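Local structure of beta-mannosidase (Trichoderma harzianum, 4CVU) at residues G466-N471 and F522-A527. The protein probably hydrolyses terminal beta-linked mannose residues from the non-reducing ends of mannosides and oligosaccharides, as a glycoside hydrolase of family 2. Numbering follows the deposited sequence.
Sequences GEITYN and FNVLAA. With MAN (alpha-D-mannopyranose), chain E; MAN (alpha-D-mannopyranose), chain B; NAG (2-acetamido-2-deoxy-beta-D-glucopyranose), chain C.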
loop_
_atom_site.group_PDB
_atom_site.type_symbol
_atom_site.label_atom_id
_atom_site.label_comp_id
_atom_site.label_asym_id
_atom_site.label_seq_id
_atom_site.Cartn_x
_atom_site.Cartn_y
_atom_site.Cartn_z
ATOM N N GLY A 466 -42.656 10.721 7.001
ATOM C CA GLY A 466 -42.563 9.911 5.776
ATOM C C GLY A 466 -41.613 8.737 6.034
ATOM O O GLY A 466 -41.914 7.590 5.709
ATOM N N GLU A 467 -40.508 9.059 6.687
ATOM C CA GLU A 467 -39.441 8.087 6.994
ATOM C C GLU A 467 -39.881 7.054 7.999
ATOM O O GLU A 467 -39.754 5.862 7.737
ATOM C CB GLU A 467 -38.184 8.837 7.453
ATOM C CG GLU A 467 -37.273 8.132 8.424
ATOM C CD GLU A 467 -36.130 9.021 8.832
ATOM O OE1 GLU A 467 -36.006 10.126 8.273
ATOM O OE2 GLU A 467 -35.348 8.619 9.721
ATOM N N ILE A 468 -40.393 7.481 9.156
ATOM C CA ILE A 468 -40.810 6.510 10.153
ATOM C C ILE A 468 -41.935 5.606 9.641
ATOM O O ILE A 468 -41.910 4.412 9.893
ATOM C CB ILE A 468 -41.255 7.161 11.475
ATOM C CG1 ILE A 468 -40.164 8.077 12.022
ATOM C CG2 ILE A 468 -41.583 6.103 12.492
ATOM C CD1 ILE A 468 -38.820 7.415 12.177
ATOM N N THR A 469 -42.899 6.181 8.920
ATOM C CA THR A 469 -44.041 5.425 8.403
ATOM C C THR A 469 -43.635 4.370 7.357
ATOM O O THR A 469 -44.047 3.209 7.426
ATOM C CB THR A 469 -45.100 6.382 7.772
ATOM O OG1 THR A 469 -45.547 7.340 8.751
ATOM C CG2 THR A 469 -46.282 5.587 7.268
ATOM N N TYR A 470 -42.804 4.768 6.409
ATOM C CA TYR A 470 -42.300 3.833 5.396
ATOM C C TYR A 470 -41.501 2.649 6.014
ATOM O O TYR A 470 -41.766 1.486 5.751
ATOM C CB TYR A 470 -41.407 4.567 4.401
ATOM C CG TYR A 470 -40.723 3.622 3.431
ATOM C CD1 TYR A 470 -41.472 2.888 2.525
ATOM C CD2 TYR A 470 -39.336 3.435 3.446
ATOM C CE1 TYR A 470 -40.873 2.010 1.643
ATOM C CE2 TYR A 470 -38.712 2.562 2.559
ATOM C CZ TYR A 470 -39.478 1.850 1.659
ATOM O OH TYR A 470 -38.897 0.979 0.771
ATOM N N ASN A 471 -40.513 2.969 6.846
ATOM C CA ASN A 471 -39.649 1.919 7.400
ATOM C C ASN A 471 -40.319 1.031 8.458
ATOM O O ASN A 471 -40.110 -0.187 8.433
ATOM C CB ASN A 471 -38.367 2.522 7.900
ATOM C CG ASN A 471 -37.485 2.978 6.765
ATOM O OD1 ASN A 471 -36.932 2.162 6.026
ATOM N ND2 ASN A 471 -37.358 4.299 6.606
ATOM N N PHE A 522 -44.152 7.712 18.519
ATOM C CA PHE A 522 -44.862 6.567 19.133
ATOM C C PHE A 522 -46.242 6.371 18.511
ATOM O O PHE A 522 -46.687 5.243 18.328
ATOM C CB PHE A 522 -45.017 6.697 20.656
ATOM C CG PHE A 522 -45.685 5.500 21.309
ATOM C CD1 PHE A 522 -45.175 4.224 21.121
ATOM C CD2 PHE A 522 -46.809 5.654 22.120
ATOM C CE1 PHE A 522 -45.748 3.110 21.724
ATOM C CE2 PHE A 522 -47.401 4.549 22.726
ATOM C CZ PHE A 522 -46.876 3.272 22.522
ATOM N N ASN A 523 -46.942 7.476 18.229
ATOM C CA ASN A 523 -48.231 7.376 17.520
ATOM C C ASN A 523 -48.090 6.756 16.157
ATOM O O ASN A 523 -48.855 5.901 15.814
ATOM C CB ASN A 523 -48.955 8.722 17.418
ATOM C CG ASN A 523 -49.905 8.910 18.560
ATOM O OD1 ASN A 523 -50.905 8.193 18.632
ATOM N ND2 ASN A 523 -49.598 9.826 19.482
ATOM N N VAL A 524 -47.064 7.151 15.407
ATOM C CA VAL A 524 -46.821 6.549 14.076
ATOM C C VAL A 524 -46.544 5.043 14.162
ATOM O O VAL A 524 -47.106 4.250 13.392
ATOM C CB VAL A 524 -45.673 7.229 13.323
ATOM C CG1 VAL A 524 -45.306 6.452 12.062
ATOM C CG2 VAL A 524 -46.038 8.647 12.938
ATOM N N LEU A 525 -45.706 4.617 15.097
ATOM C CA LEU A 525 -45.444 3.175 15.271
ATOM C C LEU A 525 -46.710 2.401 15.687
ATOM O O LEU A 525 -47.001 1.317 15.144
ATOM C CB LEU A 525 -44.384 2.933 16.334
ATOM C CG LEU A 525 -44.158 1.467 16.729
ATOM C CD1 LEU A 525 -43.802 0.612 15.521
ATOM C CD2 LEU A 525 -43.045 1.387 17.756
ATOM N N ALA A 526 -47.387 2.931 16.705
ATOM C CA ALA A 526 -48.624 2.330 17.195
ATOM C C ALA A 526 -49.725 2.242 16.114
ATOM O O ALA A 526 -50.477 1.263 16.071
ATOM C CB ALA A 526 -49.149 3.055 18.431
ATOM N N ALA A 527 -49.774 3.222 15.235
ATOM C CA ALA A 527 -50.684 3.174 14.107
ATOM C C ALA A 527 -50.391 2.003 13.172
ATOM O O ALA A 527 -51.291 1.495 12.511
ATOM C CB ALA A 527 -50.616 4.472 13.341
HETATM C C1 MAN E . -54.965 10.115 16.302
HETATM C C2 MAN E . -54.520 11.102 17.369
HETATM C C3 MAN E . -53.509 10.455 18.336
HETATM C C4 MAN E . -54.179 9.222 18.950
HETATM C C5 MAN E . -54.569 8.281 17.806
HETATM C C6 MAN E . -55.255 7.012 18.273
HETATM O O2 MAN E . -55.726 11.456 18.080
HETATM O O3 MAN E . -53.153 11.363 19.384
HETATM O O4 MAN E . -53.324 8.632 19.951
HETATM O O5 MAN E . -55.482 8.926 16.911
HETATM O O6 MAN E . -55.622 6.222 17.131
HETATM C C1 MAN B . -48.563 9.335 2.662
HETATM C C2 MAN B . -47.446 9.119 1.655
HETATM C C3 MAN B . -46.405 8.165 2.231
HETATM C C4 MAN B . -45.886 8.671 3.567
HETATM C C5 MAN B . -47.056 9.002 4.498
HETATM C C6 MAN B . -46.619 9.710 5.773
HETATM O O2 MAN B . -46.837 10.356 1.393
HETATM O O3 MAN B . -45.366 8.006 1.311
HETATM O O4 MAN B . -45.111 7.637 4.164
HETATM O O5 MAN B . -48.026 9.837 3.870
HETATM O O6 MAN B . -47.724 9.804 6.671
HETATM C C1 NAG C . -54.383 2.130 11.014
HETATM C C2 NAG C . -54.404 3.347 10.083
HETATM C C3 NAG C . -53.843 4.550 10.808
HETATM C C4 NAG C . -54.518 4.742 12.145
HETATM C C5 NAG C . -54.518 3.435 12.942
HETATM C C6 NAG C . -55.256 3.570 14.279
HETATM C C7 NAG C . -54.235 2.540 7.780
HETATM C C8 NAG C . -53.379 2.285 6.576
HETATM N N2 NAG C . -53.681 3.085 8.858
HETATM O O3 NAG C . -54.081 5.716 10.061
HETATM O O4 NAG C . -53.807 5.672 12.941
HETATM O O5 NAG C . -55.093 2.398 12.193
HETATM O O6 NAG C . -56.530 4.180 14.055
HETATM O O7 NAG C . -55.430 2.249 7.712
#
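Val524 pushes one methyl, CG1, against the side chains of Ile468 and Thr469, and this is where helix 458-475 meets helix 506-528. Both helices belong to the outer layer of the (beta/alpha)8 barrel expected of a family 2 catalytic domain: the first runs between the parallel strands 442-446 and 481-485, the second leads on to strand 534-535. Within 466-471 and 522-527 the CA atoms come nearest at Thr469 and Val524, 6.4 Å apart.

The tight part is small and lies wholly on the valine methyl. With CG1 anti to the backbone N (chi1 171°), Val524 reaches straight across, and its CG1 meets Ile468 CG2 at 3.8 Å. The rest of the isoleucine chain, CG1 and CD1, leads away from the interface. On the Thr469 side the same methyl sits 3.4 Å from OG1, the two side chains crossing at about a right angle. That hydroxyl is hydrogen-bonded to Val465 O one turn back in its own helix, and its contact with the methyl is van der Waals. No hydrogen bond joins the two segments.

The looser side is lined by sugars of glycans carried by the protein itself. One mannose lies against the CB and CG2 side of Thr469, its O4 in van der Waals contact with CB at 3.8 Å. Helix 506-528 meets other sugars: Ala527 CB comes within 3.4 Å of O4 of an N-acetylglucosamine. Round the flank of helix 458-475, Glu467 OE2 forms a salt bridge with Arg192. At Asn523 the contact is polar: O4 of a second mannose donates a hydrogen bond of 2.8 Å to the amide oxygen OD1.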